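Local coordinates for protein putative oxidoreductase (Staphylococcus aureus subsp. aureus, PDB 3IV4) that has a thioredoxin fold and is probably a thiol-disulfide oxidoreductase of the monothiol bacilliredoxin BrxC family, at residues P83-F88 and M93-D98. Residues are numbered along the deposited sequence; the frame is centred on the assembly and turned at random. Where two conformers were deposited one is given.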
ATOM      1  N   PRO A  83       4.872   7.403   4.792  1.00 10.70           N
ATOM      2  CA  PRO A  83       4.218   6.271   4.154  1.00 10.29           C
ATOM      3  C   PRO A  83       2.753   6.190   4.588  1.00 10.10           C
ATOM      4  O   PRO A  83       2.405   6.626   5.678  1.00 10.75           O
ATOM      5  CB  PRO A  83       4.997   5.077   4.703  1.00  9.95           C
ATOM      6  CG  PRO A  83       5.417   5.504   6.059  1.00 10.27           C
ATOM      7  CD  PRO A  83       5.715   6.978   5.927  1.00 10.27           C
ATOM      8  N   GLN A  84       1.918   5.578   3.757  1.00  9.83           N
ATOM      9  CA  GLN A  84       0.492   5.478   4.052  1.00  9.33           C
ATOM     10  C   GLN A  84      -0.023   4.212   3.416  1.00  9.42           C
ATOM     11  O   GLN A  84       0.194   3.984   2.231  1.00 10.15           O
ATOM     12  CB  GLN A  84      -0.228   6.700   3.496  1.00  9.69           C
ATOM     13  CG  GLN A  84      -1.688   6.790   3.881  1.00  9.70           C
ATOM     14  CD  GLN A  84      -2.278   8.132   3.427  1.00  9.83           C
ATOM     15  OE1 GLN A  84      -2.110   8.535   2.268  1.00 11.76           O
ATOM     16  NE2 GLN A  84      -2.932   8.842   4.350  1.00 12.65           N
ATOM     17  N   ALA A  85      -0.720   3.385   4.186  1.00  8.64           N
ATOM     18  CA  ALA A  85      -1.173   2.109   3.652  1.00  8.58           C
ATOM     19  C   ALA A  85      -2.684   2.051   3.675  1.00  8.54           C
ATOM     20  O   ALA A  85      -3.315   2.611   4.578  1.00  8.63           O
ATOM     21  CB  ALA A  85      -0.577   0.948   4.460  1.00  8.63           C
ATOM     22  N   PHE A  86      -3.244   1.383   2.669  1.00  8.41           N
ATOM     23  CA  PHE A  86      -4.689   1.268   2.503  1.00  8.50           C
ATOM     24  C   PHE A  86      -5.035  -0.188   2.256  1.00  9.19           C
ATOM     25  O   PHE A  86      -4.259  -0.927   1.662  1.00  8.68           O
ATOM     26  CB  PHE A  86      -5.133   2.037   1.254  1.00  8.81           C
ATOM     27  CG  PHE A  86      -4.984   3.507   1.361  1.00  8.92           C
ATOM     28  CD1 PHE A  86      -6.030   4.278   1.868  1.00 10.17           C
ATOM     29  CD2 PHE A  86      -3.795   4.148   0.972  1.00 10.56           C
ATOM     30  CE1 PHE A  86      -5.904   5.661   1.983  1.00 11.47           C
ATOM     31  CE2 PHE A  86      -3.672   5.519   1.081  1.00 10.93           C
ATOM     32  CZ  PHE A  86      -4.725   6.274   1.591  1.00 11.36           C
ATOM     33  N   TYR A  87      -6.223  -0.569   2.701  1.00  8.46           N
ATOM     34  CA  TYR A  87      -6.767  -1.897   2.442  1.00  8.80           C
ATOM     35  C   TYR A  87      -8.096  -1.733   1.745  1.00  8.99           C
ATOM     36  O   TYR A  87      -9.006  -1.055   2.265  1.00 10.10           O
ATOM     37  CB  TYR A  87      -6.945  -2.654   3.749  1.00  9.28           C
ATOM     38  CG  TYR A  87      -7.416  -4.093   3.630  1.00 10.09           C
ATOM     39  CD1 TYR A  87      -6.889  -4.960   2.666  1.00 11.03           C
ATOM     40  CD2 TYR A  87      -8.366  -4.587   4.515  1.00 12.40           C
ATOM     41  CE1 TYR A  87      -7.321  -6.301   2.584  1.00 13.27           C
ATOM     42  CE2 TYR A  87      -8.796  -5.915   4.453  1.00 12.81           C
ATOM     43  CZ  TYR A  87      -8.273  -6.764   3.484  1.00 13.81           C
ATOM     44  OH  TYR A  87      -8.720  -8.087   3.439  1.00 17.67           O
ATOM     45  N   PHE A  88      -8.182  -2.331   0.558  1.00  9.09           N
ATOM     46  CA  PHE A  88      -9.409  -2.330  -0.258  1.00  9.10           C
ATOM     47  C   PHE A  88     -10.050  -3.702  -0.316  1.00 10.62           C
ATOM     48  O   PHE A  88      -9.383  -4.706  -0.577  1.00 10.91           O
ATOM     49  CB  PHE A  88      -9.120  -1.862  -1.694  1.00 10.14           C
ATOM     50  CG  PHE A  88      -8.630  -0.454  -1.774  1.00  9.58           C
ATOM     51  CD1 PHE A  88      -9.524   0.606  -1.944  1.00 10.49           C
ATOM     52  CD2 PHE A  88      -7.269  -0.172  -1.628  1.00  9.94           C
ATOM     53  CE1 PHE A  88      -9.062   1.930  -1.993  1.00 10.82           C
ATOM     54  CE2 PHE A  88      -6.800   1.151  -1.678  1.00 10.90           C
ATOM     55  CZ  PHE A  88      -7.683   2.197  -1.862  1.00 10.40           C
HETATM   56  N   MSE A  93     -12.410   1.176   0.172  0.50 12.10           N
HETATM   57  CA  MSE A  93     -11.508   1.218   1.283  0.50 12.02           C
HETATM   58  C   MSE A  93     -12.170   0.774   2.567  0.50 11.72           C
HETATM   59  O   MSE A  93     -13.341   1.052   2.845  0.50 11.31           O
HETATM   60  CB  MSE A  93     -10.927   2.587   1.497  0.50 12.38           C
HETATM   61  CG  MSE A  93      -9.997   2.444   2.621  0.50 12.56           C
HETATM   62 SE   MSE A  93      -9.706   3.895   3.723  0.50 13.09          SE
HETATM   63  CE  MSE A  93     -11.222   5.098   3.453  0.50  8.23           C
ATOM     64  N   VAL A  94     -11.401   0.091   3.385  1.00 11.58           N
ATOM     65  CA  VAL A  94     -11.936  -0.307   4.691  1.00 12.12           C
ATOM     66  C   VAL A  94     -10.987  -0.001   5.850  1.00 10.93           C
ATOM     67  O   VAL A  94     -11.368  -0.157   7.013  1.00 10.29           O
ATOM     68  CB  VAL A  94     -12.345  -1.798   4.740  1.00 13.90           C
ATOM     69  CG1 VAL A  94     -13.418  -2.132   3.683  1.00 15.55           C
ATOM     70  CG2 VAL A  94     -11.172  -2.668   4.563  1.00 14.27           C
ATOM     71  N   TRP A  95      -9.756   0.420   5.534  1.00  9.78           N
ATOM     72  CA  TRP A  95      -8.733   0.677   6.557  1.00  8.93           C
ATOM     73  C   TRP A  95      -7.616   1.499   5.946  1.00  8.66           C
ATOM     74  O   TRP A  95      -7.284   1.342   4.759  1.00  8.45           O
ATOM     75  CB  TRP A  95      -8.172  -0.669   7.051  1.00  9.21           C
ATOM     76  CG  TRP A  95      -6.937  -0.687   7.948  1.00  8.99           C
ATOM     77  CD1 TRP A  95      -6.904  -0.825   9.320  1.00 10.40           C
ATOM     78  CD2 TRP A  95      -5.561  -0.689   7.520  1.00  9.00           C
ATOM     79  NE1 TRP A  95      -5.598  -0.898   9.757  1.00 10.55           N
ATOM     80  CE2 TRP A  95      -4.761  -0.832   8.672  1.00  9.57           C
ATOM     81  CE3 TRP A  95      -4.932  -0.602   6.261  1.00  9.10           C
ATOM     82  CZ2 TRP A  95      -3.374  -0.847   8.617  1.00  9.35           C
ATOM     83  CZ3 TRP A  95      -3.558  -0.635   6.205  1.00  8.86           C
ATOM     84  CH2 TRP A  95      -2.791  -0.761   7.378  1.00  9.70           C
ATOM     85  N   ASN A  96      -7.025   2.368   6.759  1.00  8.80           N
ATOM     86  CA  ASN A  96      -5.752   2.985   6.395  1.00  9.25           C
ATOM     87  C   ASN A  96      -4.940   3.266   7.665  1.00  9.15           C
ATOM     88  O   ASN A  96      -5.510   3.407   8.757  1.00 10.03           O
ATOM     89  CB  ASN A  96      -5.976   4.271   5.596  1.00  9.32           C
ATOM     90  CG  ASN A  96      -6.528   5.401   6.439  1.00 12.15           C
ATOM     91  OD1 ASN A  96      -5.781   6.104   7.105  1.00 14.58           O
ATOM     92  ND2 ASN A  96      -7.845   5.588   6.403  1.00 13.93           N
ATOM     93  N   ARG A  97      -3.624   3.359   7.500  1.00  9.26           N
ATOM     94  CA  ARG A  97      -2.727   3.797   8.560  1.00  8.83           C
ATOM     95  C   ARG A  97      -1.567   4.517   7.924  1.00  9.03           C
ATOM     96  O   ARG A  97      -1.283   4.328   6.730  1.00  9.30           O
ATOM     97  CB  ARG A  97      -2.182   2.622   9.391  1.00  9.50           C
ATOM     98  CG  ARG A  97      -3.154   1.978  10.370  1.00  8.73           C
ATOM     99  CD  ARG A  97      -3.716   2.938  11.418  1.00  8.93           C
ATOM    100  NE  ARG A  97      -4.480   2.223  12.440  1.00 10.27           N
ATOM    101  CZ  ARG A  97      -5.752   1.838  12.307  1.00  9.81           C
ATOM    102  NH1 ARG A  97      -6.432   2.125  11.198  1.00  9.09           N
ATOM    103  NH2 ARG A  97      -6.352   1.172  13.293  1.00 11.86           N
ATOM    104  N   ASP A  98      -0.865   5.320   8.712  1.00  9.88           N
ATOM    105  CA  ASP A  98       0.296   6.002   8.167  1.00 10.35           C
ATOM    106  C   ASP A  98       1.452   5.971   9.146  1.00 10.70           C
ATOM    107  O   ASP A  98       1.277   5.616  10.317  1.00 10.76           O
ATOM    108  CB  ASP A  98      -0.042   7.443   7.754  1.00 10.47           C
ATOM    109  CG  ASP A  98      -0.599   8.249   8.897  1.00 12.49           C
ATOM    110  OD1 ASP A  98       0.189   8.673   9.773  1.00 15.61           O
ATOM    111  OD2 ASP A  98      -1.834   8.483   8.921  1.00 13.99           O
TER
HETATM  112  O   HOH W   1      -3.448   7.450   6.915  1.00 17.56           O
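Ala85 and Arg97 face each other as a hydrogen-bonded pair in the antiparallel beta hairpin that ends the sheet of this thioredoxin fold, 93-98 being its outermost strand on this side. Ala85 N gives a nearly straight bond to Arg97 O (2.8 Å), and Arg97 N returns one to Ala85 O. Farther along, Val94 N reaches Tyr87 O at 2.9 Å, while Tyr87 N bonds Trp95 O. On the face of Ala85, Tyr87 and Trp95, the Trp95 indole turns its CE3-CZ3 edge to the neighbouring strand: CZ3 touches Ala85 CB at 3.8 Å, and CE3 meets the CB of Tyr87. Helix 104-110 packs on this indole, and the Tyr87 ring stacks with Phe28. On the other face, in the conformer given, one of two, the selenium of Met93, a selenomethionine, sits at the edge of the Phe86 ring, 4.1 Å from CD1, so this Met-aromatic contact is tentative. Helix 66-76 covers Phe86 and Phe88 here. Gln84, its CG anti to the backbone N (chi1 -173°) and its chain extended, carries its amide outward from the sheet, on the face of Phe86 and Asn96, where NE2 also bonds Lys79 O. One water joins three side chains: it accepts from Gln84 NE2 and donates to Asp98 OD2 and, at 2.7 Å, to Asn96 OD1.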